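Local coordinates for putative exonuclease (Eubacterium rectale, PDB 3L0A), which is a putative exonuclease with a PDDEXK-like domain that probably has hydrolase activity and binds a zinc ion, at the interface of chains A and B. Residues are numbered along the deposited sequence; one frame, centred on the assembly and turned at random. Chains: chain A/B, Putative exonuclease.

The interface of chains A and B. Residues chain A 153, 163, 166; chain B 259, 262-263.
One turn of the short C-terminal helix 259-263 of chain B, with B:Ile259 and B:Leu262 in helical conformation, lies against A:Asp163, whose backbone is extended (phi/psi -66/165°) just before helix 164-167, and A:Arg166 within it, with A:Leu153 alongside. A:Asp163 suits a helix start: with CG between its own backbone N and carbonyl carbon (chi1 58°), the carboxylate turns towards A:Arg166, and OD2 accepts that residue's backbone N at 2.9 Å, from above the carboxylate plane. The other oxygen, OD1, takes both NE (2.7 Å, through its syn lone pair) and NH2 (3.0 Å) of A:Arg166, whose long chain bends at chi3 for this salt bridge. The paired bonds on OD1 probably limit the turning of the guanidinium. Branched B:Ile259 runs obliquely across the pair in van der Waals contact, CG2 3.6 Å from NH2 of A:Arg166. Its CG1 lies 3.7 Å from OD2 of A:Asp163. An alanine in place of A:Asp163 would probably free the guanidinium to swing, deprive the helix start of its acceptor and open a gap beside B:Ile259. B:Thr263 serves twice, its methyl CG2 at the guanidinium edge and its hydroxyl OG1 2.8 Å from a water that also binds NH2 of A:Arg166. Apolar B:Leu262 rests CD1 against CB of A:Asp163, while CD2 of A:Leu153 makes van der Waals contact with the carbonyl O of B:Leu262 (3.6 Å). This patch docks the chain B tail on its neighbour and may help hold the deposited assembly together.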
ATOM      1  N   LEU A 153      11.214 -11.351  -1.811  1.00 26.14           N
ATOM      2  CA  LEU A 153      10.798 -12.578  -1.132  1.00 26.15           C
ATOM      3  C   LEU A 153       9.442 -12.344  -0.473  1.00 27.79           C
ATOM      4  O   LEU A 153       9.148 -11.202  -0.033  1.00 28.35           O
ATOM      5  CB  LEU A 153      11.845 -12.994  -0.094  1.00 25.34           C
ATOM      6  CG  LEU A 153      13.289 -13.243  -0.593  1.00 24.70           C
ATOM      7  CD1 LEU A 153      14.193 -13.906   0.481  1.00 23.34           C
ATOM      8  CD2 LEU A 153      13.297 -14.072  -1.849  1.00 15.32           C
ATOM      9  N   ASP A 163      11.185 -17.392  -2.503  1.00 23.95           N
ATOM     10  CA  ASP A 163      11.517 -16.725  -3.770  1.00 22.28           C
ATOM     11  C   ASP A 163      10.296 -16.750  -4.674  1.00 21.24           C
ATOM     12  O   ASP A 163       9.414 -17.573  -4.479  1.00 20.15           O
ATOM     13  CB  ASP A 163      12.612 -17.517  -4.474  1.00 22.20           C
ATOM     14  CG  ASP A 163      12.173 -18.937  -4.729  1.00 20.78           C
ATOM     15  OD1 ASP A 163      12.213 -19.736  -3.768  1.00 18.11           O
ATOM     16  OD2 ASP A 163      11.721 -19.214  -5.842  1.00 19.72           O
ATOM     17  N   ARG A 166       9.234 -20.419  -6.611  1.00 21.41           N
ATOM     18  CA  ARG A 166       8.453 -21.358  -5.812  1.00 21.31           C
ATOM     19  C   ARG A 166       7.140 -20.739  -5.350  1.00 21.27           C
ATOM     20  O   ARG A 166       6.118 -21.435  -5.284  1.00 21.41           O
ATOM     21  CB  ARG A 166       9.267 -21.847  -4.621  1.00 21.77           C
ATOM     22  CG  ARG A 166      10.303 -22.877  -5.013  1.00 23.05           C
ATOM     23  CD  ARG A 166      11.029 -23.386  -3.797  1.00 23.72           C
ATOM     24  NE  ARG A 166      11.962 -22.409  -3.306  1.00 24.65           N
ATOM     25  CZ  ARG A 166      12.853 -22.635  -2.352  1.00 27.66           C
ATOM     26  NH1 ARG A 166      12.942 -23.824  -1.772  1.00 27.58           N
ATOM     27  NH2 ARG A 166      13.675 -21.663  -1.988  1.00 29.31           N
TER
ATOM     28  N   ILE B 259      17.680 -20.150  -8.037  1.00 17.94           N
ATOM     29  CA  ILE B 259      16.943 -19.836  -6.762  1.00 18.22           C
ATOM     30  C   ILE B 259      17.901 -19.583  -5.600  1.00 17.83           C
ATOM     31  O   ILE B 259      17.612 -18.719  -4.771  1.00 15.52           O
ATOM     32  CB  ILE B 259      15.942 -20.980  -6.376  1.00 17.99           C
ATOM     33  CG1 ILE B 259      14.710 -20.921  -7.287  1.00 17.88           C
ATOM     34  CG2 ILE B 259      15.588 -20.927  -4.888  1.00 19.66           C
ATOM     35  CD1 ILE B 259      14.017 -22.241  -7.532  1.00 15.74           C
ATOM     36  N   LEU B 262      18.552 -16.002  -5.259  1.00 23.56           N
ATOM     37  CA  LEU B 262      17.429 -15.203  -4.716  1.00 24.20           C
ATOM     38  C   LEU B 262      17.281 -15.327  -3.194  1.00 25.06           C
ATOM     39  O   LEU B 262      16.850 -14.367  -2.565  1.00 25.40           O
ATOM     40  CB  LEU B 262      16.095 -15.585  -5.386  1.00 23.71           C
ATOM     41  CG  LEU B 262      16.126 -15.594  -6.919  1.00 23.45           C
ATOM     42  CD1 LEU B 262      14.955 -16.365  -7.480  1.00 22.03           C
ATOM     43  CD2 LEU B 262      16.208 -14.162  -7.424  1.00 19.35           C
ATOM     44  N   THR B 263      17.585 -16.503  -2.624  1.00 26.48           N
ATOM     45  CA  THR B 263      17.417 -16.753  -1.175  1.00 27.97           C
ATOM     46  C   THR B 263      18.707 -16.625  -0.357  1.00 29.88           C
ATOM     47  O   THR B 263      18.676 -16.823   0.862  1.00 30.22           O
ATOM     48  CB  THR B 263      16.833 -18.148  -0.879  1.00 27.83           C
ATOM     49  OG1 THR B 263      17.739 -19.157  -1.351  1.00 25.28           O
ATOM     50  CG2 THR B 263      15.466 -18.315  -1.527  1.00 27.45           C
TER
HETATM   51  O   HOH W   1      16.339 -21.390  -0.450  1.00 24.29           O